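Long-range contact in putative ferritin-like diiron-carboxylate protein TM1526 (Thermotoga maritima, PDB 1VJX), which is of unknown function but, as a ferritin-like member of the rubrerythrin family, probably binds metal and may act as an oxidoreductase: residues A22-R34 with L49-R63. Numbering follows the deposited sequence.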
loop_
_atom_site.group_PDB
_atom_site.type_symbol
_atom_site.label_atom_id
_atom_site.label_comp_id
_atom_site.label_asym_id
_atom_site.label_seq_id
_atom_site.Cartn_x
_atom_site.Cartn_y
_atom_site.Cartn_z
ATOM N N ALA A 22 -6.684 -2.229 -4.046
ATOM C CA ALA A 22 -5.481 -2.689 -3.340
ATOM C C ALA A 22 -4.327 -2.932 -4.276
ATOM O O ALA A 22 -3.172 -2.653 -3.953
ATOM C CB ALA A 22 -5.783 -3.958 -2.551
ATOM N N ILE A 23 -4.649 -3.403 -5.478
ATOM C CA ILE A 23 -3.623 -3.629 -6.460
ATOM C C ILE A 23 -2.992 -2.290 -6.788
ATOM O O ILE A 23 -1.772 -2.182 -6.886
ATOM C CB ILE A 23 -4.212 -4.262 -7.664
ATOM C CG1 ILE A 23 -4.595 -5.714 -7.369
ATOM C CG2 ILE A 23 -3.246 -4.196 -8.890
ATOM C CD1 ILE A 23 -5.451 -6.331 -8.513
ATOM N N ARG A 24 -3.814 -1.259 -6.957
ATOM C CA ARG A 24 -3.289 0.023 -7.413
ATOM C C ARG A 24 -2.452 0.729 -6.329
ATOM O O ARG A 24 -1.436 1.346 -6.658
ATOM C CB ARG A 24 -4.400 0.909 -7.941
ATOM C CG ARG A 24 -4.879 0.476 -9.219
ATOM C CD ARG A 24 -6.235 1.009 -9.606
ATOM N NE ARG A 24 -6.768 0.352 -10.828
ATOM C CZ ARG A 24 -7.218 0.991 -11.932
ATOM N NH1 ARG A 24 -7.179 2.319 -12.035
ATOM N NH2 ARG A 24 -7.703 0.286 -12.954
ATOM N N LEU A 25 -2.852 0.568 -5.061
ATOM C CA LEU A 25 -2.147 1.142 -3.947
ATOM C C LEU A 25 -0.740 0.536 -3.849
ATOM O O LEU A 25 0.221 1.275 -3.658
ATOM C CB LEU A 25 -2.933 0.988 -2.628
ATOM C CG LEU A 25 -4.276 1.749 -2.527
ATOM C CD1 LEU A 25 -4.950 1.550 -1.157
ATOM C CD2 LEU A 25 -4.138 3.232 -2.818
ATOM N N GLU A 26 -0.619 -0.781 -4.057
ATOM C CA GLU A 26 0.683 -1.458 -4.036
ATOM C C GLU A 26 1.549 -1.087 -5.241
ATOM O O GLU A 26 2.755 -0.908 -5.112
ATOM C CB GLU A 26 0.512 -2.971 -3.952
ATOM C CG GLU A 26 -0.111 -3.442 -2.647
ATOM C CD GLU A 26 0.807 -3.381 -1.431
ATOM O OE1 GLU A 26 1.998 -3.065 -1.588
ATOM O OE2 GLU A 26 0.325 -3.685 -0.301
ATOM N N GLU A 27 0.933 -0.986 -6.409
ATOM C CA GLU A 27 1.626 -0.519 -7.613
ATOM C C GLU A 27 2.105 0.937 -7.481
ATOM O O GLU A 27 3.191 1.286 -7.922
ATOM C CB GLU A 27 0.711 -0.653 -8.844
ATOM C CG GLU A 27 0.388 -2.097 -9.234
ATOM C CD GLU A 27 -0.643 -2.234 -10.368
ATOM O OE1 GLU A 27 -1.428 -1.303 -10.640
ATOM O OE2 GLU A 27 -0.652 -3.293 -11.031
ATOM N N GLU A 28 1.270 1.791 -6.920
ATOM C CA GLU A 28 1.616 3.200 -6.801
ATOM C C GLU A 28 2.647 3.405 -5.711
ATOM O O GLU A 28 3.527 4.228 -5.868
ATOM C CB GLU A 28 0.361 4.075 -6.599
ATOM C CG GLU A 28 -0.458 4.216 -7.886
ATOM C CD GLU A 28 0.304 4.977 -8.971
ATOM O OE1 GLU A 28 0.748 6.124 -8.676
ATOM O OE2 GLU A 28 0.477 4.443 -10.116
ATOM N N GLY A 29 2.547 2.616 -4.656
ATOM C CA GLY A 29 3.508 2.614 -3.585
ATOM C C GLY A 29 4.905 2.228 -4.026
ATOM O O GLY A 29 5.906 2.838 -3.578
ATOM N N GLU A 30 4.980 1.217 -4.890
ATOM C CA GLU A 30 6.240 0.796 -5.500
ATOM C C GLU A 30 6.891 1.985 -6.195
ATOM O O GLU A 30 8.077 2.251 -6.004
ATOM C CB GLU A 30 6.033 -0.371 -6.496
ATOM C CG GLU A 30 7.213 -0.599 -7.461
ATOM C CD GLU A 30 7.046 -1.788 -8.412
ATOM O OE1 GLU A 30 5.924 -2.287 -8.566
ATOM O OE2 GLU A 30 8.033 -2.241 -9.015
ATOM N N ARG A 31 6.103 2.660 -7.033
ATOM C CA ARG A 31 6.569 3.795 -7.807
ATOM C C ARG A 31 7.028 4.965 -6.961
ATOM O O ARG A 31 8.047 5.577 -7.224
ATOM C CB ARG A 31 5.452 4.302 -8.707
ATOM C CG ARG A 31 5.563 3.827 -10.100
ATOM C CD ARG A 31 4.602 4.524 -11.037
ATOM N NE ARG A 31 4.950 5.948 -11.141
ATOM C CZ ARG A 31 4.182 6.982 -10.761
ATOM N NH1 ARG A 31 2.956 6.792 -10.260
ATOM N NH2 ARG A 31 4.649 8.229 -10.905
ATOM N N PHE A 32 6.189 5.321 -6.006
ATOM C CA PHE A 32 6.502 6.339 -5.002
ATOM C C PHE A 32 7.884 6.059 -4.391
ATOM O O PHE A 32 8.801 6.867 -4.537
ATOM C CB PHE A 32 5.404 6.326 -3.952
ATOM C CG PHE A 32 5.496 7.420 -2.925
ATOM C CD1 PHE A 32 5.456 8.756 -3.296
ATOM C CD2 PHE A 32 5.542 7.102 -1.577
ATOM C CE1 PHE A 32 5.513 9.759 -2.322
ATOM C CE2 PHE A 32 5.590 8.088 -0.612
ATOM C CZ PHE A 32 5.577 9.415 -0.979
ATOM N N TYR A 33 8.047 4.884 -3.777
ATOM C CA TYR A 33 9.271 4.578 -3.020
ATOM C C TYR A 33 10.510 4.521 -3.928
ATOM O O TYR A 33 11.601 4.962 -3.527
ATOM C CB TYR A 33 9.119 3.302 -2.175
ATOM C CG TYR A 33 8.093 3.391 -1.052
ATOM C CD1 TYR A 33 8.101 4.451 -0.144
ATOM C CD2 TYR A 33 7.143 2.383 -0.869
ATOM C CE1 TYR A 33 7.176 4.521 0.886
ATOM C CE2 TYR A 33 6.215 2.433 0.157
ATOM C CZ TYR A 33 6.226 3.505 1.035
ATOM O OH TYR A 33 5.301 3.558 2.068
ATOM N N ARG A 34 10.330 4.020 -5.143
ATOM C CA ARG A 34 11.422 3.933 -6.091
ATOM C C ARG A 34 11.820 5.348 -6.569
ATOM O O ARG A 34 13.003 5.673 -6.616
ATOM C CB ARG A 34 11.053 3.006 -7.265
ATOM C CG ARG A 34 12.249 2.300 -7.871
ATOM C CD ARG A 34 11.930 1.407 -9.054
ATOM N NE ARG A 34 11.294 0.134 -8.695
ATOM C CZ ARG A 34 11.922 -0.907 -8.168
ATOM N NH1 ARG A 34 13.221 -0.828 -7.865
ATOM N NH2 ARG A 34 11.247 -2.024 -7.913
ATOM N N LEU A 49 14.180 1.623 -1.643
ATOM C CA LEU A 49 14.183 0.657 -2.737
ATOM C C LEU A 49 13.666 -0.704 -2.267
ATOM O O LEU A 49 12.982 -1.397 -3.021
ATOM C CB LEU A 49 15.569 0.526 -3.374
ATOM C CG LEU A 49 15.980 1.696 -4.261
ATOM C CD1 LEU A 49 17.496 1.651 -4.578
ATOM C CD2 LEU A 49 15.161 1.748 -5.561
ATOM N N GLU A 50 14.011 -1.084 -1.036
ATOM C CA GLU A 50 13.490 -2.310 -0.445
ATOM C C GLU A 50 11.982 -2.214 -0.357
ATOM O O GLU A 50 11.283 -3.126 -0.774
ATOM C CB GLU A 50 14.091 -2.579 0.937
ATOM C CG GLU A 50 15.333 -3.454 0.864
ATOM C CD GLU A 50 16.315 -3.220 2.023
ATOM O OE1 GLU A 50 15.844 -2.816 3.129
ATOM O OE2 GLU A 50 17.551 -3.447 1.827
ATOM N N LEU A 51 11.505 -1.094 0.183
ATOM C CA LEU A 51 10.080 -0.836 0.323
ATOM C C LEU A 51 9.389 -0.965 -1.024
ATOM O O LEU A 51 8.340 -1.571 -1.103
ATOM C CB LEU A 51 9.824 0.539 0.975
ATOM C CG LEU A 51 10.273 0.706 2.436
ATOM C CD1 LEU A 51 9.917 2.071 3.000
ATOM C CD2 LEU A 51 9.646 -0.338 3.295
ATOM N N ALA A 52 10.017 -0.440 -2.079
ATOM C CA ALA A 52 9.504 -0.536 -3.458
ATOM C C ALA A 52 9.405 -1.982 -3.965
ATOM O O ALA A 52 8.394 -2.347 -4.534
ATOM C CB ALA A 52 10.349 0.303 -4.408
ATOM N N ASP A 53 10.438 -2.794 -3.749
ATOM C CA ASP A 53 10.426 -4.199 -4.146
ATOM C C ASP A 53 9.370 -4.958 -3.365
ATOM O O ASP A 53 8.692 -5.802 -3.909
ATOM C CB ASP A 53 11.789 -4.845 -3.897
ATOM C CG ASP A 53 12.078 -6.035 -4.844
ATOM O OD1 ASP A 53 12.163 -5.830 -6.095
ATOM O OD2 ASP A 53 12.249 -7.208 -4.424
ATOM N N GLN A 54 9.235 -4.656 -2.075
ATOM C CA GLN A 54 8.208 -5.303 -1.245
ATOM C C GLN A 54 6.808 -5.009 -1.739
ATOM O O GLN A 54 5.972 -5.919 -1.837
ATOM C CB GLN A 54 8.365 -4.873 0.231
ATOM C CG GLN A 54 9.604 -5.506 0.852
ATOM C CD GLN A 54 10.048 -4.875 2.147
ATOM O OE1 GLN A 54 9.251 -4.276 2.873
ATOM N NE2 GLN A 54 11.321 -5.024 2.454
ATOM N N GLU A 55 6.552 -3.731 -2.032
ATOM C CA GLU A 55 5.264 -3.302 -2.599
ATOM C C GLU A 55 4.968 -3.990 -3.928
ATOM O O GLU A 55 3.824 -4.372 -4.190
ATOM C CB GLU A 55 5.235 -1.802 -2.838
ATOM C CG GLU A 55 5.336 -0.936 -1.613
ATOM C CD GLU A 55 4.122 -1.013 -0.709
ATOM O OE1 GLU A 55 4.100 -1.898 0.164
ATOM O OE2 GLU A 55 3.211 -0.164 -0.856
ATOM N N ARG A 56 5.994 -4.100 -4.764
ATOM C CA ARG A 56 5.944 -4.876 -6.013
ATOM C C ARG A 56 5.357 -6.276 -5.789
ATOM O O ARG A 56 4.285 -6.625 -6.340
ATOM C CB ARG A 56 7.343 -4.992 -6.607
ATOM C CG ARG A 56 7.399 -5.626 -8.006
ATOM C CD ARG A 56 8.832 -5.895 -8.508
ATOM N NE ARG A 56 9.597 -6.671 -7.529
ATOM C CZ ARG A 56 9.561 -8.001 -7.411
ATOM N NH1 ARG A 56 8.817 -8.748 -8.222
ATOM N NH2 ARG A 56 10.292 -8.603 -6.480
ATOM N N ILE A 57 6.034 -7.060 -4.949
ATOM C CA ILE A 57 5.626 -8.434 -4.639
ATOM C C ILE A 57 4.183 -8.527 -4.164
ATOM O O ILE A 57 3.455 -9.433 -4.555
ATOM C CB ILE A 57 6.600 -9.049 -3.608
ATOM C CG1 ILE A 57 7.913 -9.408 -4.295
ATOM C CG2 ILE A 57 6.007 -10.304 -2.924
ATOM C CD1 ILE A 57 9.044 -9.658 -3.300
ATOM N N HIS A 58 3.783 -7.572 -3.331
ATOM C CA HIS A 58 2.419 -7.457 -2.833
ATOM C C HIS A 58 1.412 -7.287 -3.936
ATOM O O HIS A 58 0.369 -7.933 -3.890
ATOM C CB HIS A 58 2.290 -6.271 -1.890
ATOM C CG HIS A 58 2.975 -6.478 -0.580
ATOM N ND1 HIS A 58 3.289 -5.443 0.269
ATOM C CD2 HIS A 58 3.401 -7.612 0.024
ATOM C CE1 HIS A 58 3.884 -5.933 1.338
ATOM N NE2 HIS A 58 3.968 -7.246 1.206
ATOM N N ALA A 59 1.720 -6.410 -4.899
ATOM C CA ALA A 59 0.858 -6.163 -6.057
ATOM C C ALA A 59 0.666 -7.431 -6.886
ATOM O O ALA A 59 -0.424 -7.718 -7.322
ATOM C CB ALA A 59 1.462 -5.059 -6.944
ATOM N N GLU A 60 1.760 -8.164 -7.108
ATOM C CA GLU A 60 1.736 -9.439 -7.834
ATOM C C GLU A 60 0.862 -10.461 -7.110
ATOM O O GLU A 60 0.314 -11.353 -7.719
ATOM C CB GLU A 60 3.152 -10.018 -7.964
ATOM C CG GLU A 60 4.047 -9.371 -9.017
ATOM C CD GLU A 60 5.527 -9.847 -8.987
ATOM O OE1 GLU A 60 5.941 -10.649 -8.081
ATOM O OE2 GLU A 60 6.306 -9.391 -9.878
ATOM N N ILE A 61 0.760 -10.351 -5.789
ATOM C CA ILE A 61 -0.019 -11.325 -5.017
ATOM C C ILE A 61 -1.489 -10.984 -5.147
ATOM O O ILE A 61 -2.314 -11.868 -5.396
ATOM C CB ILE A 61 0.455 -11.375 -3.550
ATOM C CG1 ILE A 61 1.765 -12.152 -3.477
ATOM C CG2 ILE A 61 -0.629 -11.977 -2.621
ATOM C CD1 ILE A 61 2.510 -11.919 -2.219
ATOM N N PHE A 62 -1.792 -9.695 -4.956
ATOM C CA PHE A 62 -3.137 -9.171 -5.175
ATOM C C PHE A 62 -3.654 -9.372 -6.624
ATOM O O PHE A 62 -4.844 -9.576 -6.820
ATOM C CB PHE A 62 -3.202 -7.679 -4.813
ATOM C CG PHE A 62 -3.214 -7.397 -3.356
ATOM C CD1 PHE A 62 -3.818 -8.264 -2.446
ATOM C CD2 PHE A 62 -2.645 -6.204 -2.878
ATOM C CE1 PHE A 62 -3.813 -7.963 -1.078
ATOM C CE2 PHE A 62 -2.649 -5.885 -1.542
ATOM C CZ PHE A 62 -3.216 -6.761 -0.617
ATOM N N ARG A 63 -2.793 -9.264 -7.625
ATOM C CA ARG A 63 -3.255 -9.483 -9.034
ATOM C C ARG A 63 -3.627 -10.967 -9.207
ATOM O O ARG A 63 -4.677 -11.294 -9.727
ATOM C CB ARG A 63 -2.194 -9.136 -10.079
ATOM C CG ARG A 63 -1.887 -7.658 -10.242
ATOM C CD ARG A 63 -1.219 -7.305 -11.610
ATOM N NE ARG A 63 0.201 -7.633 -11.594
ATOM C CZ ARG A 63 1.161 -6.821 -11.138
ATOM N NH1 ARG A 63 0.874 -5.602 -10.713
ATOM N NH2 ARG A 63 2.428 -7.218 -11.134
#
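Glu26 drops into a hole formed by Glu55, His58, Ala59 and Phe62 on the facing helix, a worked example of how an antiparallel pair can bury acid groups at its centre. Its CB rests on the CB of Ala59, 3.8 Å away, and CG meets the rim of the Phe62 ring at CE2. A bend at chi2 (-74°) then turns the carboxylate toward His58 and Glu55. There OE1 accepts a hydrogen bond from ND1 of His58 (3.3 Å); the donor sees OE1 in its ring plane but reaches it from 44° above the carboxylate plane. OE1 also lies 3.0 Å from OE1 of Glu55, two acceptors from side chains that cross at about a right angle. The other tip atom, OE2, comes close to the like-charged OE2 of Glu142.

The segments 22-34 and 49-63 run antiparallel, their axes 7.7 Å apart at closest approach; they lie on helices 15-36 and 43-68 of the four-helix bundle of the ferritin-like fold. Glu142 of helix 129-156 also brings OE2 near Glu55 and shares a weak hydrogen bond with ND1 of His58, a cluster consistent with the carboxylate-rich diiron site of relatives; NE2 of His58 is hydrogen-bonded to OE1 of Gln141. With an alanine here instead of Glu26, ND1 of His58 would probably lose one of its two carboxylate partners and a gap would be likely to open beside the Phe62 ring.

Flanking this polar centre, the methyl of Ala22 makes a CH-pi contact over a face of Phe62, and CB of Leu51 does likewise over Tyr33, whose edge touches CG of Glu55. Ala52 CB packs 3.4 Å from the carbonyl O of Glu30, where the backbones come close. At the outer margin the extended Glu27 sends OE2 to NH1 of Arg63 (2.8 Å), a salt bridge whose hydrogen bond is weak, the N-H...O angle being only 125°.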